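Local structure of WbbZ protein (Klebsiella pneumoniae subsp. pneumoniae NTUH-K2044, 6X1L) at residues 106-117 with 132-143. The protein is functionally uncharacterised but belongs to the polysaccharide pyruvyl transferase family, so it probably transfers pyruvyl groups to sugars of a bacterial surface polysaccharide. Residues are numbered along the deposited sequence; the frame is centred on the assembly and turned at random.
Sequences IRGYSDLFINNI and YIKSLNYEPNKN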
ATOM      1  N   ILE A 106       6.269   3.717  25.632  1.00 54.76           N
ATOM      2  CA  ILE A 106       7.111   4.862  25.956  1.00 53.58           C
ATOM      3  C   ILE A 106       8.348   4.355  26.682  1.00 57.92           C
ATOM      4  O   ILE A 106       8.242   3.526  27.593  1.00 61.08           O
ATOM      5  CB  ILE A 106       6.353   5.889  26.817  1.00 57.85           C
ATOM      6  CG1 ILE A 106       5.101   6.379  26.087  1.00 59.33           C
ATOM      7  CG2 ILE A 106       7.254   7.057  27.182  1.00 47.54           C
ATOM      8  CD1 ILE A 106       4.222   7.272  26.932  1.00 61.63           C
ATOM      9  N   ARG A 107       9.517   4.848  26.282  1.00 55.72           N
ATOM     10  CA  ARG A 107      10.777   4.493  26.923  1.00 53.11           C
ATOM     11  C   ARG A 107      11.580   5.764  27.138  1.00 56.08           C
ATOM     12  O   ARG A 107      11.853   6.495  26.180  1.00 58.68           O
ATOM     13  CB  ARG A 107      11.575   3.493  26.079  1.00 59.73           C
ATOM     14  CG  ARG A 107      10.865   2.171  25.816  1.00 58.05           C
ATOM     15  CD  ARG A 107      10.745   1.331  27.084  1.00 57.97           C
ATOM     16  NE  ARG A 107      10.178   0.015  26.806  1.00 49.69           N
ATOM     17  CZ  ARG A 107       8.889  -0.286  26.931  1.00 57.03           C
ATOM     18  NH1 ARG A 107       8.026   0.633  27.346  1.00 47.87           N
ATOM     19  NH2 ARG A 107       8.460  -1.509  26.641  1.00 50.70           N
ATOM     20  N   GLY A 108      11.953   6.029  28.389  1.00 53.77           N
ATOM     21  CA  GLY A 108      12.752   7.207  28.644  1.00 52.54           C
ATOM     22  C   GLY A 108      11.932   8.479  28.511  1.00 56.85           C
ATOM     23  O   GLY A 108      10.716   8.496  28.733  1.00 55.51           O
ATOM     24  N   TYR A 109      12.616   9.559  28.127  1.00 57.41           N
ATOM     25  CA  TYR A 109      12.018  10.894  28.080  1.00 56.40           C
ATOM     26  C   TYR A 109      11.370  11.249  29.417  1.00 63.10           C
ATOM     27  O   TYR A 109      10.266  11.798  29.477  1.00 62.91           O
ATOM     28  CB  TYR A 109      11.015  11.005  26.934  1.00 60.60           C
ATOM     29  CG  TYR A 109      11.648  10.990  25.557  1.00 60.08           C
ATOM     30  CD1 TYR A 109      12.802  11.717  25.296  1.00 65.03           C
ATOM     31  CD2 TYR A 109      11.097  10.242  24.524  1.00 62.26           C
ATOM     32  CE1 TYR A 109      13.386  11.707  24.039  1.00 72.82           C
ATOM     33  CE2 TYR A 109      11.674  10.227  23.264  1.00 64.88           C
ATOM     34  CZ  TYR A 109      12.818  10.960  23.029  1.00 66.61           C
ATOM     35  OH  TYR A 109      13.397  10.950  21.782  1.00 78.32           O
ATOM     36  N   SER A 110      12.071  10.928  30.508  1.00 62.01           N
ATOM     37  CA  SER A 110      11.518  11.175  31.836  1.00 64.63           C
ATOM     38  C   SER A 110      11.340  12.663  32.106  1.00 65.47           C
ATOM     39  O   SER A 110      10.403  13.051  32.813  1.00 69.32           O
ATOM     40  CB  SER A 110      12.409  10.538  32.904  1.00 62.99           C
ATOM     41  OG  SER A 110      13.757  10.950  32.770  1.00 63.25           O
ATOM     42  N   ASP A 111      12.218  13.505  31.555  1.00 67.30           N
ATOM     43  CA  ASP A 111      12.078  14.947  31.733  1.00 66.36           C
ATOM     44  C   ASP A 111      10.787  15.466  31.113  1.00 64.30           C
ATOM     45  O   ASP A 111      10.159  16.378  31.661  1.00 63.54           O
ATOM     46  CB  ASP A 111      13.288  15.664  31.132  1.00 75.71           C
ATOM     47  CG  ASP A 111      13.256  17.169  31.360  1.00 93.70           C
ATOM     48  OD1 ASP A 111      12.583  17.625  32.311  1.00 98.19           O
ATOM     49  OD2 ASP A 111      13.907  17.900  30.582  1.00101.02           O
ATOM     50  N   LEU A 112      10.366  14.895  29.982  1.00 67.91           N
ATOM     51  CA  LEU A 112       9.147  15.363  29.328  1.00 70.32           C
ATOM     52  C   LEU A 112       7.913  15.082  30.177  1.00 68.05           C
ATOM     53  O   LEU A 112       7.022  15.933  30.288  1.00 65.56           O
ATOM     54  CB  LEU A 112       9.005  14.711  27.953  1.00 70.93           C
ATOM     55  CG  LEU A 112       7.781  15.143  27.145  1.00 71.39           C
ATOM     56  CD1 LEU A 112       7.898  16.602  26.728  1.00 73.20           C
ATOM     57  CD2 LEU A 112       7.587  14.244  25.933  1.00 70.42           C
ATOM     58  N   PHE A 113       7.842  13.900  30.792  1.00 62.78           N
ATOM     59  CA  PHE A 113       6.623  13.513  31.490  1.00 60.18           C
ATOM     60  C   PHE A 113       6.571  14.054  32.914  1.00 59.91           C
ATOM     61  O   PHE A 113       5.477  14.306  33.430  1.00 61.76           O
ATOM     62  CB  PHE A 113       6.476  11.991  31.469  1.00 52.38           C
ATOM     63  CG  PHE A 113       6.196  11.445  30.100  1.00 59.94           C
ATOM     64  CD1 PHE A 113       4.901  11.418  29.604  1.00 64.01           C
ATOM     65  CD2 PHE A 113       7.227  10.992  29.295  1.00 59.84           C
ATOM     66  CE1 PHE A 113       4.640  10.932  28.335  1.00 69.66           C
ATOM     67  CE2 PHE A 113       6.971  10.505  28.022  1.00 61.72           C
ATOM     68  CZ  PHE A 113       5.676  10.475  27.544  1.00 61.10           C
ATOM     69  N   ILE A 114       7.725  14.257  33.555  1.00 56.75           N
ATOM     70  CA  ILE A 114       7.724  14.857  34.888  1.00 60.97           C
ATOM     71  C   ILE A 114       7.319  16.323  34.815  1.00 67.14           C
ATOM     72  O   ILE A 114       6.516  16.799  35.626  1.00 68.92           O
ATOM     73  CB  ILE A 114       9.099  14.676  35.556  1.00 59.74           C
ATOM     74  CG1 ILE A 114       9.328  13.204  35.901  1.00 65.79           C
ATOM     75  CG2 ILE A 114       9.220  15.558  36.802  1.00 62.42           C
ATOM     76  CD1 ILE A 114      10.755  12.872  36.280  1.00 67.60           C
ATOM     77  N   ASN A 115       7.844  17.061  33.837  1.00 73.45           N
ATOM     78  CA  ASN A 115       7.600  18.497  33.767  1.00 79.43           C
ATOM     79  C   ASN A 115       6.279  18.863  33.102  1.00 74.62           C
ATOM     80  O   ASN A 115       5.920  20.046  33.098  1.00 75.25           O
ATOM     81  CB  ASN A 115       8.757  19.188  33.041  1.00 87.55           C
ATOM     82  CG  ASN A 115       9.976  19.360  33.927  1.00 97.95           C
ATOM     83  OD1 ASN A 115       9.856  19.622  35.124  1.00 99.11           O
ATOM     84  ND2 ASN A 115      11.158  19.210  33.343  1.00104.33           N
ATOM     85  N   ASN A 116       5.543  17.896  32.551  1.00 69.30           N
ATOM     86  CA  ASN A 116       4.251  18.168  31.930  1.00 62.51           C
ATOM     87  C   ASN A 116       3.155  17.304  32.543  1.00 60.56           C
ATOM     88  O   ASN A 116       2.158  16.997  31.883  1.00 66.22           O
ATOM     89  CB  ASN A 116       4.314  17.953  30.416  1.00 73.30           C
ATOM     90  CG  ASN A 116       5.387  18.791  29.751  1.00 73.65           C
ATOM     91  OD1 ASN A 116       5.206  19.988  29.529  1.00 80.46           O
ATOM     92  ND2 ASN A 116       6.513  18.165  29.430  1.00 66.87           N
ATOM     93  N   ILE A 117       3.325  16.909  33.807  1.00 62.89           N
ATOM     94  CA  ILE A 117       2.389  15.984  34.442  1.00 64.45           C
ATOM     95  C   ILE A 117       0.990  16.585  34.533  1.00 70.42           C
ATOM     96  O   ILE A 117      -0.008  15.853  34.526  1.00 75.32           O
ATOM     97  CB  ILE A 117       2.926  15.566  35.827  1.00 65.74           C
ATOM     98  CG1 ILE A 117       2.080  14.439  36.430  1.00 62.75           C
ATOM     99  CG2 ILE A 117       2.989  16.761  36.773  1.00 65.09           C
ATOM    100  CD1 ILE A 117       2.702  13.793  37.652  1.00 63.57           C
ATOM    101  N   TYR A 132       6.204   2.349  34.294  1.00 52.19           N
ATOM    102  CA  TYR A 132       7.153   3.449  34.170  1.00 52.80           C
ATOM    103  C   TYR A 132       6.473   4.791  34.419  1.00 59.21           C
ATOM    104  O   TYR A 132       6.914   5.571  35.274  1.00 57.47           O
ATOM    105  CB  TYR A 132       7.811   3.409  32.787  1.00 56.70           C
ATOM    106  CG  TYR A 132       8.559   4.669  32.420  1.00 56.98           C
ATOM    107  CD1 TYR A 132       9.463   5.250  33.301  1.00 54.02           C
ATOM    108  CD2 TYR A 132       8.374   5.268  31.181  1.00 53.16           C
ATOM    109  CE1 TYR A 132      10.145   6.400  32.965  1.00 59.04           C
ATOM    110  CE2 TYR A 132       9.054   6.413  30.835  1.00 53.08           C
ATOM    111  CZ  TYR A 132       9.939   6.975  31.728  1.00 56.60           C
ATOM    112  OH  TYR A 132      10.616   8.120  31.380  1.00 58.61           O
ATOM    113  N   ILE A 133       5.384   5.070  33.697  1.00 53.48           N
ATOM    114  CA  ILE A 133       4.707   6.357  33.841  1.00 58.20           C
ATOM    115  C   ILE A 133       4.187   6.539  35.261  1.00 59.96           C
ATOM    116  O   ILE A 133       4.339   7.611  35.859  1.00 58.49           O
ATOM    117  CB  ILE A 133       3.572   6.494  32.810  1.00 60.80           C
ATOM    118  CG1 ILE A 133       4.122   6.387  31.385  1.00 58.38           C
ATOM    119  CG2 ILE A 133       2.845   7.817  33.004  1.00 60.02           C
ATOM    120  CD1 ILE A 133       5.154   7.443  31.051  1.00 59.29           C
ATOM    121  N   LYS A 134       3.561   5.503  35.822  1.00 56.10           N
ATOM    122  CA  LYS A 134       3.064   5.621  37.186  1.00 54.86           C
ATOM    123  C   LYS A 134       4.198   5.774  38.193  1.00 59.54           C
ATOM    124  O   LYS A 134       3.974   6.327  39.274  1.00 58.65           O
ATOM    125  CB  LYS A 134       2.188   4.418  37.548  1.00 62.46           C
ATOM    126  CG  LYS A 134       2.942   3.205  38.075  1.00 70.65           C
ATOM    127  CD  LYS A 134       1.979   2.081  38.439  1.00 78.88           C
ATOM    128  CE  LYS A 134       2.707   0.914  39.091  1.00 90.16           C
ATOM    129  NZ  LYS A 134       1.777  -0.181  39.492  1.00 96.12           N
ATOM    130  N   SER A 135       5.408   5.314  37.860  1.00 58.54           N
ATOM    131  CA  SER A 135       6.539   5.534  38.752  1.00 68.06           C
ATOM    132  C   SER A 135       6.971   6.992  38.760  1.00 69.54           C
ATOM    133  O   SER A 135       7.592   7.437  39.729  1.00 65.17           O
ATOM    134  CB  SER A 135       7.715   4.635  38.361  1.00 61.15           C
ATOM    135  OG  SER A 135       8.433   5.150  37.254  1.00 56.71           O
ATOM    136  N   LEU A 136       6.645   7.744  37.705  1.00 63.71           N
ATOM    137  CA  LEU A 136       6.894   9.180  37.630  1.00 65.86           C
ATOM    138  C   LEU A 136       5.824   9.986  38.352  1.00 72.12           C
ATOM    139  O   LEU A 136       5.616  11.163  38.029  1.00 79.07           O
ATOM    140  CB  LEU A 136       7.012   9.620  36.166  1.00 62.99           C
ATOM    141  CG  LEU A 136       8.071   8.899  35.343  1.00 67.54           C
ATOM    142  CD1 LEU A 136       8.107   9.409  33.907  1.00 69.85           C
ATOM    143  CD2 LEU A 136       9.425   9.052  36.004  1.00 71.14           C
ATOM    144  N   ASN A 137       5.131   9.361  39.308  1.00 71.66           N
ATOM    145  CA  ASN A 137       4.097   9.964  40.142  1.00 68.01           C
ATOM    146  C   ASN A 137       2.812  10.271  39.381  1.00 59.02           C
ATOM    147  O   ASN A 137       1.984  11.050  39.861  1.00 62.63           O
ATOM    148  CB  ASN A 137       4.616  11.222  40.844  1.00 73.08           C
ATOM    149  CG  ASN A 137       4.316  11.219  42.325  1.00 77.49           C
ATOM    150  OD1 ASN A 137       4.010  10.176  42.910  1.00 72.41           O
ATOM    151  ND2 ASN A 137       4.414  12.384  42.946  1.00 82.21           N
ATOM    152  N   TYR A 138       2.616   9.675  38.207  1.00 56.22           N
ATOM    153  CA  TYR A 138       1.316   9.746  37.559  1.00 55.78           C
ATOM    154  C   TYR A 138       0.306   8.902  38.326  1.00 60.55           C
ATOM    155  O   TYR A 138       0.642   7.868  38.908  1.00 65.56           O
ATOM    156  CB  TYR A 138       1.409   9.271  36.103  1.00 53.69           C
ATOM    157  CG  TYR A 138       1.919  10.333  35.168  1.00 53.21           C
ATOM    158  CD1 TYR A 138       3.254  10.719  35.189  1.00 62.79           C
ATOM    159  CD2 TYR A 138       1.069  10.948  34.260  1.00 59.70           C
ATOM    160  CE1 TYR A 138       3.728  11.692  34.332  1.00 58.85           C
ATOM    161  CE2 TYR A 138       1.534  11.921  33.393  1.00 55.96           C
ATOM    162  CZ  TYR A 138       2.864  12.289  33.433  1.00 58.57           C
ATOM    163  OH  TYR A 138       3.327  13.260  32.577  1.00 55.72           O
ATOM    164  N   GLU A 139      -0.951   9.345  38.314  1.00 61.29           N
ATOM    165  CA  GLU A 139      -1.968   8.731  39.156  1.00 69.40           C
ATOM    166  C   GLU A 139      -2.831   7.792  38.333  1.00 61.08           C
ATOM    167  O   GLU A 139      -3.577   8.263  37.460  1.00 67.99           O
ATOM    168  CB  GLU A 139      -2.833   9.797  39.818  1.00 68.39           C
ATOM    169  CG  GLU A 139      -3.995   9.237  40.608  1.00 79.90           C
ATOM    170  CD  GLU A 139      -4.463  10.187  41.688  1.00 94.02           C
ATOM    171  OE1 GLU A 139      -3.811  11.238  41.875  1.00 98.60           O
ATOM    172  OE2 GLU A 139      -5.477   9.884  42.351  1.00101.47           O
ATOM    173  N   PRO A 140      -2.779   6.481  38.579  1.00 66.58           N
ATOM    174  CA  PRO A 140      -3.588   5.546  37.788  1.00 70.39           C
ATOM    175  C   PRO A 140      -5.066   5.895  37.849  1.00 67.09           C
ATOM    176  O   PRO A 140      -5.588   6.285  38.893  1.00 61.87           O
ATOM    177  CB  PRO A 140      -3.301   4.188  38.439  1.00 71.36           C
ATOM    178  CG  PRO A 140      -1.968   4.358  39.082  1.00 74.52           C
ATOM    179  CD  PRO A 140      -1.933   5.782  39.561  1.00 74.35           C
ATOM    180  N   ASN A 141      -5.728   5.762  36.701  1.00 70.74           N
ATOM    181  CA  ASN A 141      -7.145   6.047  36.492  1.00 72.09           C
ATOM    182  C   ASN A 141      -7.479   7.532  36.577  1.00 70.72           C
ATOM    183  O   ASN A 141      -8.665   7.890  36.630  1.00 67.29           O
ATOM    184  CB  ASN A 141      -8.036   5.248  37.449  1.00 73.86           C
ATOM    185  CG  ASN A 141      -8.149   3.790  37.044  1.00 79.60           C
ATOM    186  OD1 ASN A 141      -8.008   3.449  35.867  1.00 83.31           O
ATOM    187  ND2 ASN A 141      -8.403   2.923  38.014  1.00 89.79           N
ATOM    188  N   LYS A 142      -6.474   8.411  36.557  1.00 67.98           N
ATOM    189  CA  LYS A 142      -6.710   9.847  36.476  1.00 61.10           C
ATOM    190  C   LYS A 142      -5.950  10.463  35.305  1.00 62.62           C
ATOM    191  O   LYS A 142      -6.551  11.112  34.442  1.00 66.95           O
ATOM    192  CB  LYS A 142      -6.321  10.537  37.788  1.00 72.08           C
ATOM    193  CG  LYS A 142      -6.461  12.050  37.728  1.00 79.77           C
ATOM    194  CD  LYS A 142      -6.432  12.677  39.106  1.00 86.47           C
ATOM    195  CE  LYS A 142      -6.724  14.169  39.031  1.00 89.30           C
ATOM    196  NZ  LYS A 142      -6.956  14.752  40.382  1.00 98.30           N
ATOM    197  N   ASN A 143      -4.630  10.274  35.260  1.00 60.44           N
ATOM    198  CA  ASN A 143      -3.837  10.770  34.142  1.00 60.77           C
ATOM    199  C   ASN A 143      -2.899   9.711  33.571  1.00 57.06           C
ATOM    200  O   ASN A 143      -2.064  10.038  32.722  1.00 56.27           O
ATOM    201  CB  ASN A 143      -3.041  12.019  34.542  1.00 58.26           C
ATOM    202  CG  ASN A 143      -2.166  11.792  35.754  1.00 66.95           C
ATOM    203  OD1 ASN A 143      -2.184  10.717  36.353  1.00 75.68           O
ATOM    204  ND2 ASN A 143      -1.386  12.803  36.119  1.00 67.14           N
TER
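The chain around I114 runs past the chain around L136 with CA atoms 6.4 Å apart, where the short helix 110-115 meets the end of helix 127-135. The two helices follow one another in the chain and belong to a Rossmann-like alpha/beta domain, in the connections from strand 98-104 to 120-124 and from 120-124 to 144-146 of its parallel sheet. Two tyrosines, long enough to reach a neighbouring main chain, join segment 132-143 to segment 106-117 at two carbonyls. The hydroxyl of Y132 donates to G108 O (OH to O, 2.7 Å) from above the carbonyl plane, at a C=O...donor angle of only 102°; G108 takes a positive phi, which a residue without a side chain adopts easily, in the turn before the helix. Y138 OH gives a short bond to F113 O (2.5 Å), tilted 18° from that carbonyl's plane, and also lies at the edge of the F113 ring. I133, with two branches, suits the place between two rings: it sets CD1 over the centre of the F113 face, 4.2 Å from its centroid, while its CG2 lies over the rim of one Y138 face. L136 is forked between two neighbours, CD1 against F113 CB at 3.9 Å and CD2 against I114 CD1. The Y138 side chain also touches F120 and V122 of strand 120-124, which places the contact against the sheet. On the Y138 face opposite I133, I117 turns CG1 anti to its backbone N (chi1 -171°), making a CH-pi contact with CG1 3.8 Å from the ring centroid.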